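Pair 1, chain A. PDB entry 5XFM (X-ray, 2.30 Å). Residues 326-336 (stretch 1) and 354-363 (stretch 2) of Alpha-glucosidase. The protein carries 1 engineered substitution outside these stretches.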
# COMPACT_ATOMS: atom_id res chain seq x y z
N TYR A 326 -14.09 -0.80 -20.91
CA TYR A 326 -13.42 -1.32 -19.72
C TYR A 326 -13.32 -2.84 -19.77
O TYR A 326 -14.21 -3.51 -20.30
CB TYR A 326 -14.13 -0.87 -18.44
CG TYR A 326 -13.75 0.53 -18.00
CD1 TYR A 326 -13.00 1.36 -18.83
CD2 TYR A 326 -14.12 1.01 -16.75
CE1 TYR A 326 -12.65 2.63 -18.42
CE2 TYR A 326 -13.76 2.28 -16.34
CZ TYR A 326 -13.03 3.09 -17.18
OH TYR A 326 -12.67 4.35 -16.78
N GLU A 327 -12.22 -3.36 -19.23
CA GLU A 327 -11.94 -4.79 -19.26
C GLU A 327 -12.79 -5.60 -18.30
O GLU A 327 -13.08 -6.77 -18.56
CB GLU A 327 -10.46 -5.06 -18.97
CG GLU A 327 -9.51 -4.59 -20.06
CD GLU A 327 -9.37 -3.08 -20.12
OE1 GLU A 327 -9.32 -2.44 -19.05
OE2 GLU A 327 -9.32 -2.53 -21.25
N TYR A 328 -13.15 -5.01 -17.17
CA TYR A 328 -13.79 -5.78 -16.10
C TYR A 328 -15.06 -5.16 -15.55
O TYR A 328 -15.34 -3.97 -15.75
CB TYR A 328 -12.78 -6.02 -14.97
CG TYR A 328 -11.57 -6.82 -15.42
CD1 TYR A 328 -11.70 -8.15 -15.82
CD2 TYR A 328 -10.32 -6.24 -15.49
CE1 TYR A 328 -10.61 -8.87 -16.25
CE2 TYR A 328 -9.22 -6.96 -15.92
CZ TYR A 328 -9.37 -8.27 -16.30
OH TYR A 328 -8.28 -8.98 -16.73
N ALA A 329 -15.86 -6.01 -14.91
CA ALA A 329 -16.95 -5.59 -14.06
C ALA A 329 -16.86 -6.34 -12.73
O ALA A 329 -16.78 -7.57 -12.72
CB ALA A 329 -18.30 -5.83 -14.73
N LEU A 330 -16.87 -5.60 -11.63
CA LEU A 330 -16.83 -6.19 -10.30
C LEU A 330 -18.23 -6.36 -9.73
O LEU A 330 -18.98 -5.40 -9.59
CB LEU A 330 -16.00 -5.32 -9.35
CG LEU A 330 -16.14 -5.61 -7.85
CD1 LEU A 330 -15.72 -7.04 -7.50
CD2 LEU A 330 -15.34 -4.59 -7.03
N ILE A 331 -18.60 -7.60 -9.42
CA ILE A 331 -19.87 -7.89 -8.76
C ILE A 331 -19.62 -8.10 -7.27
O ILE A 331 -18.87 -8.99 -6.89
CB ILE A 331 -20.57 -9.11 -9.38
CG1 ILE A 331 -20.80 -8.89 -10.88
CG2 ILE A 331 -21.88 -9.41 -8.66
CD1 ILE A 331 -21.56 -10.02 -11.58
N ASP A 332 -20.26 -7.28 -6.43
CA ASP A 332 -19.87 -7.18 -5.02
C ASP A 332 -20.68 -8.13 -4.13
O ASP A 332 -21.29 -9.08 -4.63
CB ASP A 332 -20.01 -5.74 -4.55
CG ASP A 332 -18.89 -5.32 -3.58
OD1 ASP A 332 -18.91 -5.71 -2.39
OD2 ASP A 332 -17.99 -4.59 -4.03
N ASN A 333 -20.67 -7.88 -2.82
CA ASN A 333 -21.31 -8.77 -1.84
C ASN A 333 -22.79 -9.07 -2.10
O ASN A 333 -23.46 -8.31 -2.78
CB ASN A 333 -21.16 -8.19 -0.44
CG ASN A 333 -21.74 -6.79 -0.31
OD1 ASN A 333 -22.53 -6.34 -1.15
ND2 ASN A 333 -21.37 -6.10 0.75
N TRP A 334 -23.26 -10.19 -1.52
CA TRP A 334 -24.62 -10.74 -1.61
C TRP A 334 -24.97 -11.47 -2.92
O TRP A 334 -26.07 -12.00 -3.04
CB TRP A 334 -25.70 -9.66 -1.40
CG TRP A 334 -25.67 -8.99 -0.06
CD1 TRP A 334 -25.37 -7.68 0.19
CD2 TRP A 334 -25.93 -9.60 1.20
NE1 TRP A 334 -25.44 -7.44 1.54
CE2 TRP A 334 -25.78 -8.59 2.18
CE3 TRP A 334 -26.28 -10.89 1.61
CZ2 TRP A 334 -25.97 -8.84 3.54
CZ3 TRP A 334 -26.46 -11.13 2.96
CH2 TRP A 334 -26.30 -10.11 3.91
N TRP A 335 -24.05 -11.52 -3.88
CA TRP A 335 -24.42 -12.05 -5.20
C TRP A 335 -24.80 -13.53 -5.18
O TRP A 335 -25.64 -13.97 -5.97
CB TRP A 335 -23.28 -11.83 -6.21
CG TRP A 335 -22.03 -12.62 -5.98
CD1 TRP A 335 -20.88 -12.18 -5.39
CD2 TRP A 335 -21.77 -13.98 -6.36
NE1 TRP A 335 -19.94 -13.18 -5.36
CE2 TRP A 335 -20.46 -14.29 -5.96
CE3 TRP A 335 -22.53 -14.97 -7.00
CZ2 TRP A 335 -19.89 -15.55 -6.17
CZ3 TRP A 335 -21.97 -16.22 -7.20
CH2 TRP A 335 -20.66 -16.49 -6.79
N ASP A 336 -24.20 -14.30 -4.28
CA ASP A 336 -24.46 -15.74 -4.27
C ASP A 336 -25.87 -16.05 -3.81
O ASP A 336 -26.42 -17.10 -4.13
CB ASP A 336 -23.47 -16.46 -3.36
CG ASP A 336 -23.67 -16.09 -1.90
OD1 ASP A 336 -23.70 -14.89 -1.61
OD2 ASP A 336 -23.84 -17.01 -1.07
N LYS A 354 -19.96 -9.06 -24.69
CA LYS A 354 -19.77 -7.61 -24.75
C LYS A 354 -18.30 -7.22 -24.57
O LYS A 354 -17.96 -6.04 -24.47
CB LYS A 354 -20.62 -6.91 -23.68
CG LYS A 354 -22.12 -7.22 -23.74
CD LYS A 354 -22.79 -6.55 -24.93
CE LYS A 354 -24.27 -6.84 -24.95
NZ LYS A 354 -24.54 -8.30 -25.12
N GLY A 355 -17.41 -8.22 -24.54
CA GLY A 355 -15.99 -7.97 -24.37
C GLY A 355 -15.64 -7.57 -22.95
O GLY A 355 -14.73 -6.77 -22.73
N VAL A 356 -16.35 -8.15 -21.99
CA VAL A 356 -16.20 -7.82 -20.58
C VAL A 356 -16.02 -9.10 -19.77
O VAL A 356 -16.68 -10.10 -20.03
CB VAL A 356 -17.44 -7.05 -20.03
CG1 VAL A 356 -17.39 -6.92 -18.51
CG2 VAL A 356 -17.57 -5.68 -20.69
N GLU A 357 -15.12 -9.07 -18.79
CA GLU A 357 -14.93 -10.20 -17.89
C GLU A 357 -15.21 -9.78 -16.45
O GLU A 357 -15.24 -8.59 -16.15
CB GLU A 357 -13.51 -10.75 -18.06
CG GLU A 357 -13.39 -11.70 -19.25
CD GLU A 357 -11.98 -11.79 -19.78
OE1 GLU A 357 -11.27 -10.77 -19.74
OE2 GLU A 357 -11.58 -12.89 -20.23
N LEU A 358 -15.41 -10.75 -15.56
CA LEU A 358 -15.88 -10.44 -14.22
C LEU A 358 -14.89 -10.70 -13.08
O LEU A 358 -14.04 -11.59 -13.15
CB LEU A 358 -17.16 -11.21 -13.91
CG LEU A 358 -18.33 -11.05 -14.87
CD1 LEU A 358 -19.50 -11.85 -14.36
CD2 LEU A 358 -18.70 -9.59 -15.01
N PHE A 359 -15.00 -9.87 -12.05
CA PHE A 359 -14.41 -10.14 -10.74
C PHE A 359 -15.56 -10.43 -9.80
O PHE A 359 -16.58 -9.73 -9.83
CB PHE A 359 -13.60 -8.96 -10.22
CG PHE A 359 -12.19 -8.92 -10.71
CD1 PHE A 359 -11.91 -8.78 -12.06
CD2 PHE A 359 -11.13 -8.95 -9.81
CE1 PHE A 359 -10.61 -8.72 -12.50
CE2 PHE A 359 -9.82 -8.88 -10.25
CZ PHE A 359 -9.56 -8.76 -11.60
N LEU A 360 -15.43 -11.46 -8.98
CA LEU A 360 -16.47 -11.77 -8.00
C LEU A 360 -15.99 -11.58 -6.56
O LEU A 360 -14.84 -11.91 -6.22
CB LEU A 360 -16.99 -13.19 -8.20
CG LEU A 360 -17.67 -13.45 -9.55
CD1 LEU A 360 -18.26 -14.86 -9.59
CD2 LEU A 360 -18.74 -12.40 -9.81
N TRP A 361 -16.89 -11.02 -5.74
CA TRP A 361 -16.66 -10.78 -4.31
C TRP A 361 -16.82 -12.04 -3.48
O TRP A 361 -17.78 -12.80 -3.64
CB TRP A 361 -17.64 -9.71 -3.80
CG TRP A 361 -17.37 -9.19 -2.41
CD1 TRP A 361 -16.68 -8.06 -2.07
CD2 TRP A 361 -17.80 -9.77 -1.16
NE1 TRP A 361 -16.65 -7.90 -0.70
CE2 TRP A 361 -17.33 -8.94 -0.12
CE3 TRP A 361 -18.54 -10.91 -0.82
CZ2 TRP A 361 -17.57 -9.21 1.22
CZ3 TRP A 361 -18.77 -11.18 0.51
CH2 TRP A 361 -18.28 -10.33 1.52
N TYR A 362 -15.85 -12.28 -2.60
CA TYR A 362 -15.96 -13.33 -1.60
C TYR A 362 -15.57 -12.81 -0.23
O TYR A 362 -14.71 -11.94 -0.12
CB TYR A 362 -15.07 -14.53 -1.97
CG TYR A 362 -15.63 -15.43 -3.05
CD1 TYR A 362 -15.54 -15.07 -4.39
CD2 TYR A 362 -16.25 -16.63 -2.72
CE1 TYR A 362 -16.06 -15.89 -5.38
CE2 TYR A 362 -16.77 -17.46 -3.70
CZ TYR A 362 -16.68 -17.08 -5.03
OH TYR A 362 -17.19 -17.89 -6.01
N SER A 363 -16.18 -13.34 0.83
CA SER A 363 -15.64 -13.11 2.16
C SER A 363 -14.57 -14.16 2.43
O SER A 363 -14.75 -15.34 2.12
CB SER A 363 -16.73 -13.17 3.24
OG SER A 363 -16.19 -12.79 4.51
O HOH W 1 -14.78 -3.56 -22.81
O HOH W 2 -11.15 -8.16 -20.51

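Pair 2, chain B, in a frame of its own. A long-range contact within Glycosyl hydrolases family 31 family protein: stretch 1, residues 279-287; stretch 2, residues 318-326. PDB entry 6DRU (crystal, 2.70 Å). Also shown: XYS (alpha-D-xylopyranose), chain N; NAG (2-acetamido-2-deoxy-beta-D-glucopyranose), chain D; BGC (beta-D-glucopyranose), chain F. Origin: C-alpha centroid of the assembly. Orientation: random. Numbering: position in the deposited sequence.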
# COMPACT_ATOMS: atom_id res chain seq x y z
N VAL B 279 1.58 29.16 -48.65
CA VAL B 279 1.30 28.42 -47.43
C VAL B 279 1.55 26.94 -47.72
O VAL B 279 1.22 26.44 -48.80
CB VAL B 279 -0.14 28.67 -46.92
CG1 VAL B 279 -1.17 28.27 -47.97
CG2 VAL B 279 -0.39 27.94 -45.62
N SER B 280 2.17 26.25 -46.76
CA SER B 280 2.59 24.87 -46.96
C SER B 280 1.69 23.85 -46.28
O SER B 280 1.62 22.70 -46.73
CB SER B 280 4.02 24.67 -46.47
OG SER B 280 4.95 25.35 -47.30
N MET B 281 0.98 24.22 -45.21
CA MET B 281 0.14 23.27 -44.51
C MET B 281 -1.00 24.01 -43.81
O MET B 281 -0.78 25.05 -43.19
CB MET B 281 0.94 22.45 -43.49
CG MET B 281 0.34 21.09 -43.17
SD MET B 281 0.88 20.41 -41.60
CE MET B 281 2.57 19.95 -41.98
N ILE B 282 -2.20 23.45 -43.92
CA ILE B 282 -3.40 23.99 -43.29
C ILE B 282 -3.82 23.01 -42.20
O ILE B 282 -3.91 21.80 -42.44
CB ILE B 282 -4.53 24.18 -44.31
CG1 ILE B 282 -4.18 25.29 -45.31
CG2 ILE B 282 -5.84 24.49 -43.61
CD1 ILE B 282 -4.48 26.68 -44.84
N VAL B 283 -4.08 23.52 -40.99
CA VAL B 283 -4.35 22.69 -39.83
C VAL B 283 -5.79 22.87 -39.38
O VAL B 283 -6.27 24.01 -39.27
CB VAL B 283 -3.37 23.01 -38.68
CG1 VAL B 283 -3.56 22.03 -37.53
CG2 VAL B 283 -1.94 22.98 -39.17
N ILE B 284 -6.47 21.76 -39.11
CA ILE B 284 -7.82 21.75 -38.55
C ILE B 284 -7.73 21.33 -37.09
O ILE B 284 -7.17 20.27 -36.78
CB ILE B 284 -8.75 20.80 -39.33
CG1 ILE B 284 -8.84 21.23 -40.80
CG2 ILE B 284 -10.13 20.77 -38.70
CD1 ILE B 284 -9.65 20.28 -41.66
N ASP B 285 -8.28 22.15 -36.20
CA ASP B 285 -8.11 21.94 -34.77
C ASP B 285 -9.14 20.93 -34.25
O ASP B 285 -9.77 20.20 -35.01
CB ASP B 285 -8.19 23.28 -34.03
CG ASP B 285 -7.51 23.26 -32.68
OD1 ASP B 285 -7.12 22.16 -32.22
OD2 ASP B 285 -7.36 24.33 -32.06
N TYR B 286 -9.31 20.89 -32.93
CA TYR B 286 -10.14 19.89 -32.27
C TYR B 286 -11.62 20.29 -32.36
O TYR B 286 -12.00 21.24 -33.05
CB TYR B 286 -9.68 19.68 -30.83
CG TYR B 286 -9.93 20.83 -29.86
CD1 TYR B 286 -10.00 22.15 -30.29
CD2 TYR B 286 -10.09 20.58 -28.50
CE1 TYR B 286 -10.22 23.19 -29.39
CE2 TYR B 286 -10.31 21.61 -27.60
CZ TYR B 286 -10.38 22.91 -28.05
OH TYR B 286 -10.60 23.93 -27.15
N GLN B 287 -12.47 19.54 -31.65
CA GLN B 287 -13.92 19.75 -31.61
C GLN B 287 -14.56 19.66 -32.99
O GLN B 287 -15.70 20.09 -33.18
CB GLN B 287 -14.27 21.09 -30.95
CG GLN B 287 -13.74 21.24 -29.53
CD GLN B 287 -14.39 20.27 -28.55
OE1 GLN B 287 -14.03 19.10 -28.49
NE2 GLN B 287 -15.35 20.77 -27.79
N ALA B 318 -0.86 23.18 -50.59
CA ALA B 318 -0.56 22.87 -49.21
C ALA B 318 -1.14 21.52 -48.81
O ALA B 318 -2.19 21.09 -49.31
CB ALA B 318 -1.12 23.96 -48.29
N GLU B 319 -0.43 20.83 -47.92
CA GLU B 319 -0.98 19.64 -47.30
C GLU B 319 -1.88 20.03 -46.14
O GLU B 319 -2.00 21.20 -45.77
CB GLU B 319 0.15 18.71 -46.83
CG GLU B 319 0.92 18.07 -47.97
CD GLU B 319 0.95 16.56 -47.88
OE1 GLU B 319 -0.09 15.92 -48.15
OE2 GLU B 319 2.02 16.01 -47.54
N MET B 320 -2.53 19.03 -45.54
CA MET B 320 -3.49 19.27 -44.47
C MET B 320 -3.14 18.45 -43.24
O MET B 320 -2.53 17.38 -43.34
CB MET B 320 -4.92 18.96 -44.92
CG MET B 320 -5.40 19.82 -46.07
SD MET B 320 -7.18 20.10 -46.01
CE MET B 320 -7.32 21.02 -44.48
N MET B 321 -3.53 18.98 -42.08
CA MET B 321 -3.34 18.32 -40.80
C MET B 321 -4.63 18.43 -39.99
O MET B 321 -5.28 19.48 -40.00
CB MET B 321 -2.17 18.92 -40.01
CG MET B 321 -1.99 18.35 -38.62
SD MET B 321 -0.54 18.98 -37.75
CE MET B 321 0.77 18.12 -38.61
N ALA B 322 -4.99 17.36 -39.29
CA ALA B 322 -6.20 17.33 -38.49
C ALA B 322 -5.86 16.90 -37.06
O ALA B 322 -4.86 16.23 -36.81
CB ALA B 322 -7.24 16.38 -39.09
N SER B 323 -6.73 17.29 -36.13
CA SER B 323 -6.51 17.08 -34.71
C SER B 323 -7.28 15.87 -34.20
O SER B 323 -8.38 15.56 -34.68
CB SER B 323 -6.93 18.32 -33.92
OG SER B 323 -7.02 18.04 -32.53
N LEU B 324 -6.70 15.19 -33.22
CA LEU B 324 -7.37 14.09 -32.54
C LEU B 324 -6.94 14.08 -31.08
O LEU B 324 -5.78 14.34 -30.77
CB LEU B 324 -7.07 12.74 -33.20
CG LEU B 324 -5.62 12.24 -33.20
CD1 LEU B 324 -5.57 10.75 -32.94
CD2 LEU B 324 -4.95 12.58 -34.53
N TRP B 325 -7.89 13.79 -30.20
CA TRP B 325 -7.63 13.64 -28.78
C TRP B 325 -7.69 12.17 -28.38
O TRP B 325 -8.39 11.38 -29.02
CB TRP B 325 -8.65 14.43 -27.94
CG TRP B 325 -8.33 15.88 -27.79
CD1 TRP B 325 -7.62 16.66 -28.66
CD2 TRP B 325 -8.71 16.73 -26.71
NE1 TRP B 325 -7.53 17.94 -28.18
CE2 TRP B 325 -8.19 18.01 -26.98
CE3 TRP B 325 -9.43 16.54 -25.53
CZ2 TRP B 325 -8.39 19.10 -26.13
CZ3 TRP B 325 -9.62 17.61 -24.68
CH2 TRP B 325 -9.10 18.87 -24.98
N PRO B 326 -6.96 11.77 -27.34
CA PRO B 326 -6.98 10.36 -26.91
C PRO B 326 -8.21 9.99 -26.08
O PRO B 326 -8.33 8.82 -25.69
CB PRO B 326 -5.70 10.25 -26.07
CG PRO B 326 -5.54 11.61 -25.48
CD PRO B 326 -6.04 12.58 -26.52
C1 XYS N . -5.20 22.29 -26.61
C2 XYS N . -4.04 22.57 -27.53
C3 XYS N . -4.40 23.72 -28.45
C4 XYS N . -5.71 23.41 -29.15
C5 XYS N . -6.75 23.04 -28.12
O1 XYS N . -5.50 23.45 -25.86
O2 XYS N . -2.90 22.91 -26.77
O3 XYS N . -3.38 23.90 -29.40
O4 XYS N . -6.13 24.55 -29.86
O5 XYS N . -6.32 21.92 -27.38
C1 NAG D . -18.98 19.40 -27.25
C2 NAG D . -19.97 20.55 -27.18
C3 NAG D . -20.82 20.72 -28.39
C4 NAG D . -20.06 20.48 -29.67
C5 NAG D . -19.27 19.20 -29.58
C6 NAG D . -18.51 18.96 -30.86
C7 NAG D . -20.50 20.87 -24.78
C8 NAG D . -21.41 20.62 -23.60
N2 NAG D . -20.81 20.32 -26.05
O3 NAG D . -21.39 22.01 -28.37
O4 NAG D . -20.97 20.39 -30.74
O5 NAG D . -18.37 19.32 -28.51
O6 NAG D . -17.32 18.27 -30.59
O7 NAG D . -19.50 21.55 -24.64
C2 BGC F . -8.55 24.60 -20.38
C3 BGC F . -7.73 23.36 -20.38
C4 BGC F . -7.97 22.58 -21.68
C5 BGC F . -7.79 23.49 -22.87
C6 BGC F . -8.16 22.74 -24.15
C1 BGC F . -8.22 25.39 -21.62
O2 BGC F . -8.27 25.40 -19.20
O3 BGC F . -8.08 22.58 -19.29
O4 BGC F . -7.05 21.52 -21.78
O5 BGC F . -8.63 24.62 -22.75
O6 BGC F . -8.39 23.66 -25.19
O HOH W 3 -5.90 20.11 -30.83

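Superposing N, CA and C of 14 central residues brings pair 2 onto pair 1 with an RMSD of 0.6 Å. In both, two parallel strands lie side by side: their axes approach to 4.6 Å and cross at -25° in pair 1 and -20° in pair 2.

The hydrogen-bond ladders establish the common register. In pair 1, E357(A) N donates to E327(A) O (3.1 Å), A329(A) N to E357(A) O (2.9 Å), F359(A) N to A329(A) O (3.0 Å) and I331(A) N to F359(A) O (3.0 Å). Pair 2 repeats these four at matched positions: E319(B) N to S280(B) O (3.0 Å), I282(B) N to E319(B) O (2.9 Å), M321(B) N to I282(B) O (2.9 Å) and I284(B) N to M321(B) O (2.7 Å). Each strand thus bonds through alternate residues, as parallel pairing requires.

Side chains fill this frame differently. On the face carrying Y328(A), L330(A), E357(A) and F359(A), pair 1 uses aromatic packing: the edge of F359(A) meets the face of Y328(A), with centroids 4.9 Å apart and planes at 77°. M281(B) and M321(B) occupy those positions in pair 2, where M281(B) SD lies 3.7 Å from M321(B) CB; a flexible thioether replaces the ring pair.

Around A329(A), on the other face, bulk is distributed differently between the two stretches. A329(A) is small, and its CB lies 3.8 Å from L358(A) CD2 and 4.0 Å from CG1 of V356(A), the residue just before the second strand. Pair 2 has the larger I282(B) at the matching position but, just before its second strand, the smaller A318(B) in place of V356(A); I282(B) CG2 approaches M320(B) CE to 3.9 Å. I331(A) and I284(B) superpose closely, both with chi1 m and chi2 t and with side-chain centres 0.7 Å apart. I331(A) CD1 is 3.9 Å from L358(A) CD1, while I284(B) CD1 is 3.7 Å from M320(B) CE.

Beyond the strands, D332(A) and D285(B) coincide, with CA atoms 0.4 Å apart, and each carboxylate accepts from the next backbone amide: N333(A) N to D332(A) OD1 (2.8 Å), and, weakly, Y286(B) N to D285(B) OD1 (2.6 Å). The facing position differs. W361(A) receives N333(A) CB over its six-membered ring, 3.7 Å from the centroid and 8° off the normal. Its counterpart, S323(B), is much smaller, and a water bridges it to the aspartate, donating to D285(B) OD1 (2.8 Å) and lying 2.9 Å from S323(B) OG. In pair 2, D285(B) OD2 also accepts a 2.5 Å hydrogen bond from O4 of the xylose XYS.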